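Local coordinates for uncharacterized protein ScGH5_18 (Streptomyces cattleya, PDB 7LR8), which probably hydrolyses the beta-1,4 bond of the Man-GlcNAc disaccharide from the N-glycan core, as a family GH5 subfamily 18 glycosidase, at residues T397-E402 and A411-T416; Y203-P208 and P371-C376. The protein carries 1 engineered substitution. All blocks are in the same frame, centred on the assembly; numbering follows the deposited sequence.

Contact 1: T397-E402 and A411-T416; sequences TTVLAE and AARGIT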
# COMPACT_ATOMS: atom_id res chain seq x y z
N THR B 397 -34.19 -26.62 -1.12
CA THR B 397 -33.69 -25.45 -1.81
C THR B 397 -34.38 -24.23 -1.21
O THR B 397 -35.05 -24.33 -0.17
CB THR B 397 -33.90 -25.54 -3.33
OG1 THR B 397 -33.23 -24.44 -3.97
CG2 THR B 397 -35.38 -25.51 -3.70
N THR B 398 -34.23 -23.06 -1.85
CA THR B 398 -34.88 -21.84 -1.38
C THR B 398 -35.64 -21.19 -2.53
O THR B 398 -35.35 -21.43 -3.72
CB THR B 398 -33.88 -20.84 -0.77
OG1 THR B 398 -32.96 -20.35 -1.77
CG2 THR B 398 -33.09 -21.48 0.36
N VAL B 399 -36.62 -20.37 -2.17
CA VAL B 399 -37.41 -19.61 -3.14
C VAL B 399 -37.77 -18.27 -2.51
O VAL B 399 -38.07 -18.20 -1.32
CB VAL B 399 -38.67 -20.40 -3.58
CG1 VAL B 399 -39.63 -20.62 -2.42
CG2 VAL B 399 -39.38 -19.68 -4.74
N LEU B 400 -37.70 -17.21 -3.31
CA LEU B 400 -38.05 -15.88 -2.81
C LEU B 400 -39.55 -15.77 -2.54
O LEU B 400 -40.38 -16.37 -3.23
CB LEU B 400 -37.64 -14.80 -3.81
CG LEU B 400 -36.16 -14.43 -3.88
CD1 LEU B 400 -36.00 -13.27 -4.87
CD2 LEU B 400 -35.64 -14.04 -2.50
N ALA B 401 -39.89 -14.98 -1.52
CA ALA B 401 -41.29 -14.73 -1.18
C ALA B 401 -42.09 -14.30 -2.41
O ALA B 401 -43.22 -14.75 -2.61
CB ALA B 401 -41.38 -13.66 -0.09
N GLU B 402 -41.50 -13.44 -3.25
CA GLU B 402 -42.20 -12.94 -4.43
C GLU B 402 -42.48 -14.04 -5.45
O GLU B 402 -43.30 -13.83 -6.35
CB GLU B 402 -41.38 -11.82 -5.08
CG GLU B 402 -39.94 -12.20 -5.40
CD GLU B 402 -39.12 -11.01 -5.89
OE1 GLU B 402 -39.21 -10.67 -7.09
OE2 GLU B 402 -38.38 -10.43 -5.07
N ALA B 411 -42.27 -24.55 -11.53
CA ALA B 411 -42.17 -25.64 -12.50
C ALA B 411 -40.82 -25.63 -13.21
O ALA B 411 -40.24 -26.69 -13.47
CB ALA B 411 -43.31 -25.56 -13.52
N ALA B 412 -40.31 -24.43 -13.53
CA ALA B 412 -39.00 -24.31 -14.14
C ALA B 412 -37.88 -24.85 -13.25
O ALA B 412 -36.83 -25.24 -13.76
CB ALA B 412 -38.72 -22.85 -14.50
N ARG B 413 -38.08 -24.87 -11.94
CA ARG B 413 -37.11 -25.44 -11.02
C ARG B 413 -37.53 -26.80 -10.48
O ARG B 413 -36.82 -27.36 -9.64
CB ARG B 413 -36.84 -24.47 -9.87
CG ARG B 413 -36.27 -23.14 -10.35
CD ARG B 413 -36.16 -22.11 -9.23
NE ARG B 413 -35.26 -22.57 -8.17
CZ ARG B 413 -35.21 -22.04 -6.95
NH1 ARG B 413 -36.01 -21.02 -6.63
NH2 ARG B 413 -34.35 -22.53 -6.06
N GLY B 414 -38.66 -27.34 -10.93
CA GLY B 414 -39.13 -28.61 -10.40
C GLY B 414 -39.49 -28.58 -8.94
O GLY B 414 -39.35 -29.60 -8.25
N ILE B 415 -39.97 -27.45 -8.43
CA ILE B 415 -40.33 -27.31 -7.03
C ILE B 415 -41.81 -27.62 -6.88
O ILE B 415 -42.66 -26.98 -7.52
CB ILE B 415 -40.00 -25.91 -6.51
CG1 ILE B 415 -38.49 -25.71 -6.47
CG2 ILE B 415 -40.62 -25.67 -5.13
CD1 ILE B 415 -38.08 -24.25 -6.29
N THR B 416 -42.14 -28.62 -6.05
CA THR B 416 -43.52 -29.00 -5.82
C THR B 416 -44.01 -28.68 -4.41
O THR B 416 -45.21 -28.81 -4.15
CB THR B 416 -43.71 -30.50 -6.07
OG1 THR B 416 -42.72 -31.24 -5.35
CG2 THR B 416 -43.60 -30.82 -7.57

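Contact 2: Y203-P208 and P371-C376; sequences YLDDHP and PARSVC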
# COMPACT_ATOMS: atom_id res chain seq x y z
N TYR B 203 -25.95 -11.69 4.30
CA TYR B 203 -26.23 -11.74 5.73
C TYR B 203 -26.39 -10.38 6.41
O TYR B 203 -27.00 -10.34 7.49
CB TYR B 203 -25.10 -12.50 6.45
CG TYR B 203 -25.05 -13.99 6.24
CD1 TYR B 203 -26.04 -14.67 5.52
CD2 TYR B 203 -24.01 -14.73 6.77
CE1 TYR B 203 -25.98 -16.06 5.35
CE2 TYR B 203 -23.94 -16.11 6.61
CZ TYR B 203 -24.92 -16.77 5.91
OH TYR B 203 -24.82 -18.14 5.77
N LEU B 204 -25.88 -9.30 5.83
CA LEU B 204 -25.77 -8.00 6.50
C LEU B 204 -26.83 -7.05 5.95
O LEU B 204 -26.76 -6.64 4.79
CB LEU B 204 -24.39 -7.40 6.30
CG LEU B 204 -23.33 -7.42 7.39
CD1 LEU B 204 -22.34 -6.29 7.15
CD2 LEU B 204 -23.96 -7.29 8.77
N ASP B 205 -27.78 -6.66 6.80
CA ASP B 205 -28.73 -5.63 6.41
C ASP B 205 -27.98 -4.36 6.04
O ASP B 205 -26.97 -4.01 6.65
CB ASP B 205 -29.72 -5.34 7.54
CG ASP B 205 -30.53 -6.55 7.95
OD1 ASP B 205 -30.73 -7.46 7.12
OD2 ASP B 205 -30.97 -6.59 9.11
N ASP B 206 -28.47 -3.67 5.01
CA ASP B 206 -27.94 -2.39 4.54
C ASP B 206 -26.56 -2.50 3.88
O ASP B 206 -26.00 -1.47 3.50
CB ASP B 206 -27.88 -1.34 5.66
CG ASP B 206 -29.22 -1.15 6.34
OD1 ASP B 206 -30.25 -1.11 5.62
OD2 ASP B 206 -29.25 -1.06 7.58
N HIS B 207 -26.01 -3.69 3.72
CA HIS B 207 -24.76 -3.84 2.97
C HIS B 207 -25.01 -3.52 1.50
O HIS B 207 -26.01 -3.98 0.93
CB HIS B 207 -24.22 -5.27 3.15
CG HIS B 207 -22.87 -5.49 2.54
ND1 HIS B 207 -21.72 -4.92 3.03
CD2 HIS B 207 -22.49 -6.26 1.49
CE1 HIS B 207 -20.69 -5.31 2.31
NE2 HIS B 207 -21.13 -6.12 1.36
N PRO B 208 -24.13 -2.74 0.85
CA PRO B 208 -24.46 -2.23 -0.49
C PRO B 208 -24.46 -3.29 -1.57
O PRO B 208 -25.14 -3.12 -2.59
CB PRO B 208 -23.35 -1.19 -0.75
CG PRO B 208 -22.76 -0.89 0.57
CD PRO B 208 -22.91 -2.14 1.39
N PRO B 371 -33.33 -5.46 2.45
CA PRO B 371 -33.10 -4.76 3.73
C PRO B 371 -33.26 -5.63 4.97
O PRO B 371 -32.90 -5.18 6.07
CB PRO B 371 -34.17 -3.66 3.71
CG PRO B 371 -35.26 -4.24 2.88
CD PRO B 371 -34.57 -5.01 1.80
N ALA B 372 -33.79 -6.85 4.85
CA ALA B 372 -33.95 -7.72 6.02
C ALA B 372 -33.28 -9.07 5.80
O ALA B 372 -33.75 -10.09 6.30
CB ALA B 372 -35.43 -7.90 6.36
N ARG B 373 -32.16 -9.08 5.07
CA ARG B 373 -31.50 -10.33 4.74
C ARG B 373 -30.88 -11.01 5.94
O ARG B 373 -30.51 -12.19 5.84
CB ARG B 373 -30.43 -10.09 3.67
CG ARG B 373 -29.21 -9.33 4.16
CD ARG B 373 -28.31 -8.97 2.98
NE ARG B 373 -28.69 -7.70 2.37
CZ ARG B 373 -27.86 -6.94 1.67
NH1 ARG B 373 -26.61 -7.32 1.49
NH2 ARG B 373 -28.29 -5.79 1.17
N SER B 374 -30.77 -10.32 7.08
CA SER B 374 -30.16 -10.95 8.25
C SER B 374 -30.95 -12.16 8.76
O SER B 374 -30.42 -12.92 9.57
CB SER B 374 -30.00 -9.92 9.38
OG SER B 374 -31.24 -9.33 9.73
N VAL B 375 -32.19 -12.36 8.30
CA VAL B 375 -32.89 -13.60 8.62
C VAL B 375 -32.16 -14.80 8.02
O VAL B 375 -32.39 -15.94 8.45
CB VAL B 375 -34.35 -13.56 8.14
CG1 VAL B 375 -35.12 -12.45 8.86
CG2 VAL B 375 -34.43 -13.40 6.62
N CYS B 376 -31.30 -14.56 7.04
CA CYS B 376 -30.51 -15.61 6.41
C CYS B 376 -29.21 -15.90 7.14
O CYS B 376 -28.58 -16.92 6.85
CB CYS B 376 -30.20 -15.23 4.96
SG CYS B 376 -31.66 -15.02 3.92
O HOH W 1 -32.31 -2.93 7.40

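Contact 1: T397-E402 and A411-T416
Arg413 reaches across to strand 397-400 and makes the polar part of this contact, both terminal nitrogens converging on the carbonyl oxygen of Thr398. The stronger bond runs from Arg413 NH2 to Thr398 O at 2.8 Å. Its C=O...donor angle of 165° puts the donor nearly along the C=O axis, and the oxygen lies close to the guanidinium plane. The second, from Arg413 NH1 to Thr398 O at 3.0 Å, is weak, with an N-H...acceptor angle of 133°, as expected when two donors fork onto one acceptor. Arg413 NH1 is also bonded to His409, one turn earlier in helix 407-413. Although Thr397 OG1 lies 3.0 Å from Arg413 NH2, the angle is too poor for a hydrogen bond; that hydroxyl is bonded to Glu251.

The apolar part is built round the same guanidinium. Ile415 CD1 sits over the centre of one face, 3.6 Å above the plane, and also meets Thr397 CG2 at 3.9 Å, the two side chains crossing at about a right angle. With CG1 anti to the carbonyl carbon (chi1 -68°), Ile415 starts its longer branch on the course that ends at this face. Val399 CB and CG2 approach Arg413 NH1, each at 4.1 Å.

Backbone geometry brings arginine and isoleucine together. Gly414, with positive phi, leaves the helix in a Schellman motif, and its N bonds to Ala411 O at 3.1 Å. The chain thus turns back at the helix C-terminus before strand 417-419.

Taken together, the chemistry implies a cationic group fastened at its edge to a main-chain oxygen and packed on one face by a methyl, so that the helix end is tied to strand 397-400, at one edge of the small parallel sheet, by directional bonds as well as by packing.

Contact 2: Y203-P208 and P371-C376
Pro371 O lies 3.5 Å from Asp205 CB, and a water donates to Pro371 O and, by a long bond, to Asp206 OD1. Arg373 passes under the type II turn from Leu204 to His207. Its chain bends at chi3 (87°), and the guanidinium lies with Leu204 O 3.1 Å above one face, offset toward the rim. Arg373 NH2 donates to His207 O at 2.9 Å, in the carbonyl plane, while Gln369, Ala370 and Phe209 supply further carbonyl acceptors. An alanine here would probably leave His207 O without this donor and open a gap beneath the turn. Ser374 then takes both carboxylate oxygens of Asp205 on their syn sides: Ser374 N bonds to Asp205 OD1 at 2.9 Å and Ser374 OG to Asp205 OD2 at 2.8 Å, fixing the carboxylate's rotation. Ser374 CA also makes a CH...O contact with Tyr203 O at 3.3 Å. At Cys376 the contact turns partly apolar, CB lying 4.2 Å from Tyr203 CD1; Cys376 O, bonded to Tyr248, also lies 3.1 Å from Tyr203 CE1, oblique to the ring. Tyr203 and Cys376 both pack against helices 240-253 and 381-391, so helix 200-203 and the 3-10 segment share these neighbours.

In the fold
Contacts 1 and 2 follow one another along the chain, and their centres lie 21 Å apart; their nearest atoms are about 8 Å apart and do not touch. Contact 1 belongs to the small C-terminal parallel sheet and lies away from the annotated sites. Contact 2 joins the segment leading from that sheet's central strand, 358-362, to a loop of the eight-stranded catalytic barrel. Helix 240-253 is common ground, supplying Glu251 to contact 1 and Tyr248 to contact 2. Contact 2 is nearer the sugar: the side chain of Tyr203 is about 8 Å from bound N-acetylglucosamine, and that of His207 about 8 Å from the engineered Ala153.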